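Local atomic coordinates of pumilio homolog 23 (Arabidopsis thaliana, PDB entry 5WZJ), a protein that binds RNA sequence-specifically through pumilio repeats, recognises 18S rRNA, and probably regulates translation and the stability of target mRNAs. Residues 419-425 / 461-467; 384-389 / 398-402. One frame throughout, in Å; residues are numbered along the deposited sequence.

Interaction 1 (419-425 / 461-467). With nucleotides of chain B.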
ATOM      1  N   TRP A 419      13.131 -23.492  16.293  1.00 29.77           N
ATOM      2  CA  TRP A 419      11.755 -23.379  15.818  1.00 26.30           C
ATOM      3  C   TRP A 419      10.972 -22.567  16.843  1.00 30.18           C
ATOM      4  O   TRP A 419      11.426 -22.383  17.978  1.00 36.20           O
ATOM      5  CB  TRP A 419      11.129 -24.774  15.614  1.00 27.11           C
ATOM      6  CG  TRP A 419       9.881 -24.807  14.761  1.00 29.37           C
ATOM      7  CD1 TRP A 419       8.600 -25.069  15.179  1.00 29.42           C
ATOM      8  CD2 TRP A 419       9.800 -24.591  13.343  1.00 24.16           C
ATOM      9  NE1 TRP A 419       7.734 -25.010  14.115  1.00 27.81           N
ATOM     10  CE2 TRP A 419       8.444 -24.722  12.977  1.00 26.74           C
ATOM     11  CE3 TRP A 419      10.739 -24.291  12.352  1.00 22.14           C
ATOM     12  CZ2 TRP A 419       8.008 -24.568  11.663  1.00 23.20           C
ATOM     13  CZ3 TRP A 419      10.302 -24.138  11.041  1.00 25.84           C
ATOM     14  CH2 TRP A 419       8.945 -24.275  10.713  1.00 25.10           C
ATOM     15  N   ALA A 420       9.787 -22.087  16.436  1.00 27.86           N
ATOM     16  CA  ALA A 420       8.842 -21.415  17.335  1.00 26.67           C
ATOM     17  C   ALA A 420       7.494 -22.117  17.225  1.00 29.12           C
ATOM     18  O   ALA A 420       6.598 -21.654  16.503  1.00 29.69           O
ATOM     19  CB  ALA A 420       8.722 -19.924  17.012  1.00 29.32           C
ATOM     20  N   PRO A 421       7.314 -23.234  17.931  1.00 29.22           N
ATOM     21  CA  PRO A 421       6.126 -24.073  17.703  1.00 29.35           C
ATOM     22  C   PRO A 421       4.829 -23.299  17.899  1.00 30.52           C
ATOM     23  O   PRO A 421       4.632 -22.615  18.906  1.00 33.40           O
ATOM     24  CB  PRO A 421       6.281 -25.196  18.739  1.00 35.63           C
ATOM     25  CG  PRO A 421       7.733 -25.200  19.096  1.00 36.06           C
ATOM     26  CD  PRO A 421       8.176 -23.773  18.998  1.00 35.49           C
ATOM     27  N   GLY A 422       3.948 -23.397  16.902  1.00 32.65           N
ATOM     28  CA  GLY A 422       2.658 -22.739  16.939  1.00 32.16           C
ATOM     29  C   GLY A 422       2.661 -21.259  16.617  1.00 34.55           C
ATOM     30  O   GLY A 422       1.581 -20.685  16.429  1.00 37.16           O
ATOM     31  N   ALA A 423       3.822 -20.620  16.535  1.00 33.84           N
ATOM     32  CA  ALA A 423       3.867 -19.172  16.394  1.00 31.53           C
ATOM     33  C   ALA A 423       3.512 -18.741  14.977  1.00 31.62           C
ATOM     34  O   ALA A 423       3.729 -19.471  14.004  1.00 27.62           O
ATOM     35  CB  ALA A 423       5.250 -18.632  16.761  1.00 31.77           C
ATOM     36  N   LYS A 424       2.951 -17.540  14.870  1.00 27.76           N
ATOM     37  CA  LYS A 424       2.730 -16.939  13.566  1.00 23.98           C
ATOM     38  C   LYS A 424       4.080 -16.588  12.948  1.00 28.24           C
ATOM     39  O   LYS A 424       4.947 -16.019  13.616  1.00 26.51           O
ATOM     40  CB  LYS A 424       1.847 -15.701  13.700  1.00 24.98           C
ATOM     41  CG  LYS A 424       1.585 -14.966  12.385  1.00 29.60           C
ATOM     42  CD  LYS A 424       0.785 -15.827  11.406  1.00 37.67           C
ATOM     43  CE  LYS A 424       0.706 -15.174  10.035  1.00 34.59           C
ATOM     44  NZ  LYS A 424       2.075 -14.911   9.472  1.00 38.11           N
ATOM     45  N   MET A 425       4.274 -16.949  11.682  1.00 23.14           N
ATOM     46  CA  MET A 425       5.554 -16.669  11.044  1.00 22.30           C
ATOM     47  C   MET A 425       5.694 -15.183  10.702  1.00 22.89           C
ATOM     48  O   MET A 425       4.718 -14.433  10.634  1.00 20.01           O
ATOM     49  CB  MET A 425       5.721 -17.532   9.799  1.00 19.60           C
ATOM     50  CG  MET A 425       6.024 -18.971  10.179  1.00 23.43           C
ATOM     51  SD  MET A 425       6.016 -20.131   8.813  1.00 18.90           S
ATOM     52  CE  MET A 425       6.582 -21.606   9.681  1.00 11.96           C
ATOM     53  N   GLU A 461       3.809 -27.370   9.032  1.00 20.32           N
ATOM     54  CA  GLU A 461       3.544 -26.164   9.811  1.00 25.14           C
ATOM     55  C   GLU A 461       3.720 -24.904   8.968  1.00 25.70           C
ATOM     56  O   GLU A 461       2.952 -23.941   9.105  1.00 20.28           O
ATOM     57  CB  GLU A 461       4.459 -26.105  11.034  1.00 24.79           C
ATOM     58  CG  GLU A 461       4.126 -27.122  12.094  1.00 34.61           C
ATOM     59  CD  GLU A 461       2.818 -26.817  12.786  1.00 37.59           C
ATOM     60  OE1 GLU A 461       2.838 -26.023  13.753  1.00 39.72           O
ATOM     61  OE2 GLU A 461       1.775 -27.355  12.348  1.00 35.92           O
ATOM     62  N   THR A 462       4.739 -24.883   8.100  1.00 28.79           N
ATOM     63  CA  THR A 462       4.949 -23.732   7.225  1.00 19.67           C
ATOM     64  C   THR A 462       3.780 -23.562   6.267  1.00 21.72           C
ATOM     65  O   THR A 462       3.282 -22.449   6.064  1.00 19.73           O
ATOM     66  CB  THR A 462       6.258 -23.894   6.444  1.00 21.11           C
ATOM     67  OG1 THR A 462       7.341 -24.114   7.361  1.00 18.81           O
ATOM     68  CG2 THR A 462       6.547 -22.640   5.572  1.00 16.44           C
ATOM     69  N   ALA A 463       3.316 -24.670   5.679  1.00 21.23           N
ATOM     70  CA  ALA A 463       2.211 -24.608   4.728  1.00 21.65           C
ATOM     71  C   ALA A 463       0.925 -24.119   5.385  1.00 23.41           C
ATOM     72  O   ALA A 463       0.106 -23.468   4.731  1.00 21.12           O
ATOM     73  CB  ALA A 463       1.984 -25.981   4.100  1.00 19.68           C
ATOM     74  N   LYS A 464       0.733 -24.417   6.664  1.00 19.12           N
ATOM     75  CA  LYS A 464      -0.460 -23.993   7.385  1.00 24.77           C
ATOM     76  C   LYS A 464      -0.395 -22.545   7.839  1.00 27.19           C
ATOM     77  O   LYS A 464      -1.353 -22.065   8.441  1.00 26.33           O
ATOM     78  CB  LYS A 464      -0.685 -24.886   8.607  1.00 21.73           C
ATOM     79  CG  LYS A 464      -0.915 -26.358   8.260  1.00 29.01           C
ATOM     80  CD  LYS A 464      -1.106 -27.200   9.514  1.00 28.48           C
ATOM     81  CE  LYS A 464      -1.026 -28.679   9.162  1.00 41.75           C
ATOM     82  NZ  LYS A 464      -1.169 -29.572  10.348  1.00 51.04           N
ATOM     83  N   ASP A 465       0.706 -21.851   7.587  1.00 25.79           N
ATOM     84  CA  ASP A 465       0.867 -20.463   7.991  1.00 25.46           C
ATOM     85  C   ASP A 465       0.565 -19.576   6.792  1.00 24.94           C
ATOM     86  O   ASP A 465       1.041 -19.843   5.685  1.00 23.82           O
ATOM     87  CB  ASP A 465       2.287 -20.207   8.507  1.00 25.63           C
ATOM     88  CG  ASP A 465       2.490 -18.778   8.993  1.00 28.16           C
ATOM     89  OD1 ASP A 465       2.680 -17.868   8.152  1.00 24.34           O
ATOM     90  OD2 ASP A 465       2.473 -18.571  10.219  1.00 27.52           O
ATOM     91  N   SER A 466      -0.223 -18.518   7.012  1.00 16.00           N
ATOM     92  CA  SER A 466      -0.655 -17.679   5.896  1.00 21.88           C
ATOM     93  C   SER A 466       0.493 -16.895   5.266  1.00 23.97           C
ATOM     94  O   SER A 466       0.370 -16.470   4.109  1.00 25.85           O
ATOM     95  CB  SER A 466      -1.767 -16.722   6.352  1.00 23.39           C
ATOM     96  OG  SER A 466      -1.305 -15.876   7.393  1.00 32.16           O
ATOM     97  N   SER A 467       1.602 -16.699   5.985  1.00 19.61           N
ATOM     98  CA  SER A 467       2.819 -16.173   5.368  1.00 20.74           C
ATOM     99  C   SER A 467       3.746 -17.285   4.873  1.00 22.68           C
ATOM    100  O   SER A 467       4.286 -17.195   3.760  1.00 17.60           O
ATOM    101  CB  SER A 467       3.575 -15.277   6.357  1.00 22.30           C
ATOM    102  OG  SER A 467       2.751 -14.207   6.797  1.00 24.79           O
TER
ATOM    103  P     A B   3      -5.313 -11.560   3.462  1.00 40.82           P
ATOM    104  OP1   A B   3      -6.318 -10.841   4.294  1.00 44.22           O
ATOM    105  OP2   A B   3      -4.873 -10.998   2.160  1.00 36.13           O
ATOM    106  O5'   A B   3      -4.030 -11.793   4.378  1.00 37.81           O
ATOM    107  C5'   A B   3      -4.139 -12.420   5.652  1.00 35.63           C
ATOM    108  C4'   A B   3      -2.781 -12.610   6.286  1.00 37.22           C
ATOM    109  O4'   A B   3      -2.006 -13.550   5.500  1.00 37.26           O
ATOM    110  C3'   A B   3      -1.896 -11.368   6.367  1.00 33.29           C
ATOM    111  O3'   A B   3      -2.199 -10.556   7.488  1.00 35.99           O
ATOM    112  C2'   A B   3      -0.484 -11.951   6.398  1.00 33.31           C
ATOM    113  O2'   A B   3      -0.132 -12.392   7.703  1.00 35.30           O
ATOM    114  C1'   A B   3      -0.641 -13.183   5.508  1.00 28.18           C
ATOM    115  N9    A B   3      -0.210 -12.948   4.120  1.00 24.13           N
ATOM    116  C8    A B   3      -1.000 -12.885   2.993  1.00 28.91           C
ATOM    117  N7    A B   3      -0.306 -12.698   1.887  1.00 30.69           N
ATOM    118  C5    A B   3       1.024 -12.650   2.328  1.00 28.28           C
ATOM    119  C6    A B   3       2.250 -12.478   1.664  1.00 27.76           C
ATOM    120  N6    A B   3       2.353 -12.306   0.344  1.00 28.58           N
ATOM    121  N1    A B   3       3.389 -12.489   2.404  1.00 27.55           N
ATOM    122  C2    A B   3       3.304 -12.654   3.725  1.00 28.24           C
ATOM    123  N3    A B   3       2.207 -12.824   4.464  1.00 29.28           N
ATOM    124  C4    A B   3       1.096 -12.809   3.700  1.00 25.70           C
TER
HETATM  125  O   HOH W   1       4.817 -24.552  14.167  1.00 29.89           O
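This is a partly buried contact of a loop with the end of a helix and the turn after it, mixing hydrogen bonds with side-chain packing, at the RNA-binding side of the pumilio superhelix. The loop 419-425, which leads into helix 427-436, meets 461-467, from the end of helix 456-463 onward, in Pumilio repeat 7. D465 OD2 accepts from the backbone M425 N at 2.8 Å, nearly in line, and D465 OD1 accepts from S467 N at 2.7 Å. The second bond caps the turn that leads into the next helix, so one carboxylate ties the incoming loop to that turn. K424 NZ donates to S467 OG at 2.8 Å and to M425 O at 2.9 Å, and forms a salt bridge with D465 OD1 at 3.3 Å, whose hydrogen bond is weak. Beside this network, S467 OG donates to N3 of A3 of chain B at 2.8 Å, and S466 OG donates to its O4' at 3.1 Å. Base and sugar of one nucleotide are therefore held by adjacent serines. At the other end, W419 NE1 and G422 N both donate to a water, at 3.0 and 3.1 Å, and the water donates to E461 OE1 at 2.5 Å. G422 is third in the type II turn A420-A423, where positive phi suits glycine. Between the two ends, M425 CE packs 3.5 Å from T462 OG1, whose hydrogen bond goes to Y458 O. W419 stacks on Y458 and meets F404 edge-to-face. M425 also touches L403 of helix 398-403 and C430 of helix 427-436.

Interaction 2 (384-389 / 398-402)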
ATOM      1  N   LEU A 384      22.901 -12.276   3.108  1.00 20.06           N
ATOM      2  CA  LEU A 384      21.770 -12.597   3.974  1.00 18.22           C
ATOM      3  C   LEU A 384      22.022 -13.886   4.756  1.00 21.73           C
ATOM      4  O   LEU A 384      21.772 -13.943   5.965  1.00 21.01           O
ATOM      5  CB  LEU A 384      20.484 -12.712   3.158  1.00 13.53           C
ATOM      6  CG  LEU A 384      19.266 -13.157   3.974  1.00 19.19           C
ATOM      7  CD1 LEU A 384      18.975 -12.186   5.138  1.00 21.34           C
ATOM      8  CD2 LEU A 384      18.032 -13.332   3.090  1.00 17.21           C
ATOM      9  N   VAL A 385      22.522 -14.933   4.085  1.00 22.76           N
ATOM     10  CA  VAL A 385      22.825 -16.184   4.792  1.00 22.64           C
ATOM     11  C   VAL A 385      23.802 -15.932   5.932  1.00 22.54           C
ATOM     12  O   VAL A 385      23.586 -16.368   7.070  1.00 24.98           O
ATOM     13  CB  VAL A 385      23.394 -17.246   3.838  1.00 23.27           C
ATOM     14  CG1 VAL A 385      23.701 -18.517   4.634  1.00 25.17           C
ATOM     15  CG2 VAL A 385      22.438 -17.539   2.689  1.00 24.70           C
ATOM     16  N   GLY A 386      24.905 -15.246   5.629  1.00 26.58           N
ATOM     17  CA  GLY A 386      25.921 -14.997   6.633  1.00 25.40           C
ATOM     18  C   GLY A 386      25.434 -14.119   7.765  1.00 27.24           C
ATOM     19  O   GLY A 386      25.912 -14.237   8.895  1.00 27.75           O
ATOM     20  N   ALA A 387      24.468 -13.243   7.490  1.00 24.74           N
ATOM     21  CA  ALA A 387      23.917 -12.426   8.564  1.00 27.04           C
ATOM     22  C   ALA A 387      23.087 -13.253   9.534  1.00 26.08           C
ATOM     23  O   ALA A 387      22.979 -12.899  10.713  1.00 28.79           O
ATOM     24  CB  ALA A 387      23.061 -11.299   7.987  1.00 23.10           C
ATOM     25  N   VAL A 388      22.486 -14.341   9.064  1.00 21.84           N
ATOM     26  CA  VAL A 388      21.542 -15.094   9.886  1.00 27.91           C
ATOM     27  C   VAL A 388      22.227 -16.329  10.456  1.00 31.55           C
ATOM     28  O   VAL A 388      21.887 -16.793  11.552  1.00 31.07           O
ATOM     29  CB  VAL A 388      20.292 -15.471   9.069  1.00 28.22           C
ATOM     30  CG1 VAL A 388      19.359 -16.353   9.879  1.00 27.95           C
ATOM     31  CG2 VAL A 388      19.562 -14.204   8.607  1.00 26.18           C
ATOM     32  N   CYS A 389      23.204 -16.856   9.720  1.00 25.07           N
ATOM     33  CA  CYS A 389      23.904 -18.093  10.068  1.00 27.24           C
ATOM     34  C   CYS A 389      25.402 -17.803  10.130  1.00 33.67           C
ATOM     35  O   CYS A 389      26.082 -17.811   9.100  1.00 31.28           O
ATOM     36  CB  CYS A 389      23.601 -19.182   9.048  1.00 26.87           C
ATOM     37  SG  CYS A 389      21.836 -19.502   8.871  1.00 28.81           S
ATOM     38  N   ILE A 398      18.872 -21.768   7.616  1.00 18.30           N
ATOM     39  CA  ILE A 398      18.553 -20.428   7.133  1.00 22.10           C
ATOM     40  C   ILE A 398      17.043 -20.258   6.966  1.00 17.54           C
ATOM     41  O   ILE A 398      16.484 -19.214   7.322  1.00 19.59           O
ATOM     42  CB  ILE A 398      19.336 -20.119   5.841  1.00 23.37           C
ATOM     43  CG1 ILE A 398      18.996 -18.720   5.323  1.00 24.57           C
ATOM     44  CG2 ILE A 398      19.058 -21.142   4.787  1.00 17.07           C
ATOM     45  CD1 ILE A 398      19.357 -17.613   6.295  1.00 27.90           C
ATOM     46  N   LEU A 399      16.348 -21.287   6.461  1.00 15.83           N
ATOM     47  CA  LEU A 399      14.906 -21.152   6.260  1.00 19.65           C
ATOM     48  C   LEU A 399      14.162 -21.009   7.569  1.00 17.92           C
ATOM     49  O   LEU A 399      13.411 -20.017   7.735  1.00 18.28           O
ATOM     50  CB  LEU A 399      14.374 -22.314   5.407  1.00 16.94           C
ATOM     51  CG  LEU A 399      13.744 -21.930   4.064  1.00 19.11           C
ATOM     52  CD1 LEU A 399      12.588 -20.931   4.251  1.00 12.08           C
ATOM     53  CD2 LEU A 399      14.807 -21.360   3.117  1.00 17.02           C
ATOM     54  N   PRO A 400      14.279 -21.910   8.558  1.00 19.42           N
ATOM     55  CA  PRO A 400      13.560 -21.710   9.823  1.00 20.72           C
ATOM     56  C   PRO A 400      13.837 -20.366  10.477  1.00 22.18           C
ATOM     57  O   PRO A 400      12.919 -19.745  11.023  1.00 20.18           O
ATOM     58  CB  PRO A 400      14.060 -22.862  10.709  1.00 18.23           C
ATOM     59  CG  PRO A 400      14.496 -23.914   9.767  1.00 22.43           C
ATOM     60  CD  PRO A 400      15.043 -23.179   8.564  1.00 23.21           C
ATOM     61  N   ARG A 401      15.085 -19.900  10.436  1.00 21.64           N
ATOM     62  CA  ARG A 401      15.399 -18.647  11.107  1.00 22.81           C
ATOM     63  C   ARG A 401      14.754 -17.458  10.407  1.00 24.94           C
ATOM     64  O   ARG A 401      14.338 -16.509  11.074  1.00 24.30           O
ATOM     65  CB  ARG A 401      16.913 -18.469  11.209  1.00 23.68           C
ATOM     66  CG  ARG A 401      17.575 -19.522  12.110  1.00 23.19           C
ATOM     67  CD  ARG A 401      19.073 -19.393  12.133  1.00 21.93           C
ATOM     68  NE  ARG A 401      19.675 -20.408  12.994  1.00 25.08           N
ATOM     69  CZ  ARG A 401      20.949 -20.407  13.377  1.00 33.84           C
ATOM     70  NH1 ARG A 401      21.766 -19.434  12.983  1.00 29.79           N
ATOM     71  NH2 ARG A 401      21.404 -21.375  14.163  1.00 30.88           N
ATOM     72  N   LEU A 402      14.638 -17.494   9.079  1.00 15.08           N
ATOM     73  CA  LEU A 402      13.988 -16.382   8.391  1.00 17.72           C
ATOM     74  C   LEU A 402      12.472 -16.450   8.527  1.00 17.28           C
ATOM     75  O   LEU A 402      11.813 -15.412   8.658  1.00 23.64           O
ATOM     76  CB  LEU A 402      14.387 -16.358   6.915  1.00 17.04           C
ATOM     77  CG  LEU A 402      15.751 -15.734   6.608  1.00 21.52           C
ATOM     78  CD1 LEU A 402      16.171 -16.057   5.191  1.00 18.29           C
ATOM     79  CD2 LEU A 402      15.738 -14.227   6.833  1.00 20.73           C
TER
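Two successive helices of the all-helical pumilio repeat array pack here, joined by a short non-helical connection. Helix segments 384-388 and 398-402 have axes 10.4 Å apart at closest approach and cross at 74°. The contact is buried and mostly apolar. I398, in the first turn of its helix, fills much of the space between the two. I398 CD1 lies 3.6 Å from V388 CB and 4.0 Å from V385 CA. C389, the first residue to leave the preceding helix, places SG 3.8 Å from I398 CA. I398 also touches Y447 and S450 of helix 445-453, so a third helix borders the pair. L399 points away from 384-389. Its side chain touches L433 of helix 427-436, and its backbone N bonds to S450 OG. P400 follows, also beyond contact distance of 384-389. R401 returns to the interface. R401 CB packs 3.5 Å from V388 CG1. The far end of R401 reaches the C-terminal end of helix 377-388 and makes the polar link. There R401 NH1 donates to V388 O at 3.0 Å, with the carbonyl oxygen near the guanidinium plane. L402 extends the apolar patch towards L384 and V388, which also touch L355 of helix 351-356. L402 CD1 is 3.9 Å from L384 CD2, and L402 CD2 is 4.2 Å from V388 CG2.

How the interactions relate
Interactions 1 and 2 lie in series along the chain, with 384-389 / 398-402 first. Their centres are about 17 Å apart, on the same side of the chain's centre. They touch directly where W419 CE3 packs 4.0 Å from P400 CB. Helix 398-403 joins them: its 398-402 segment packs on helix 377-388, while P400 and L403 meet side chains of interaction 1. Helix 427-436 also borders both. Interaction 1 contacts RNA chain B, whereas the nearest atom of interaction 2 is about 10 Å from the RNA. Helix 398-403 thus connects buried helix packing with a contact that reaches the RNA.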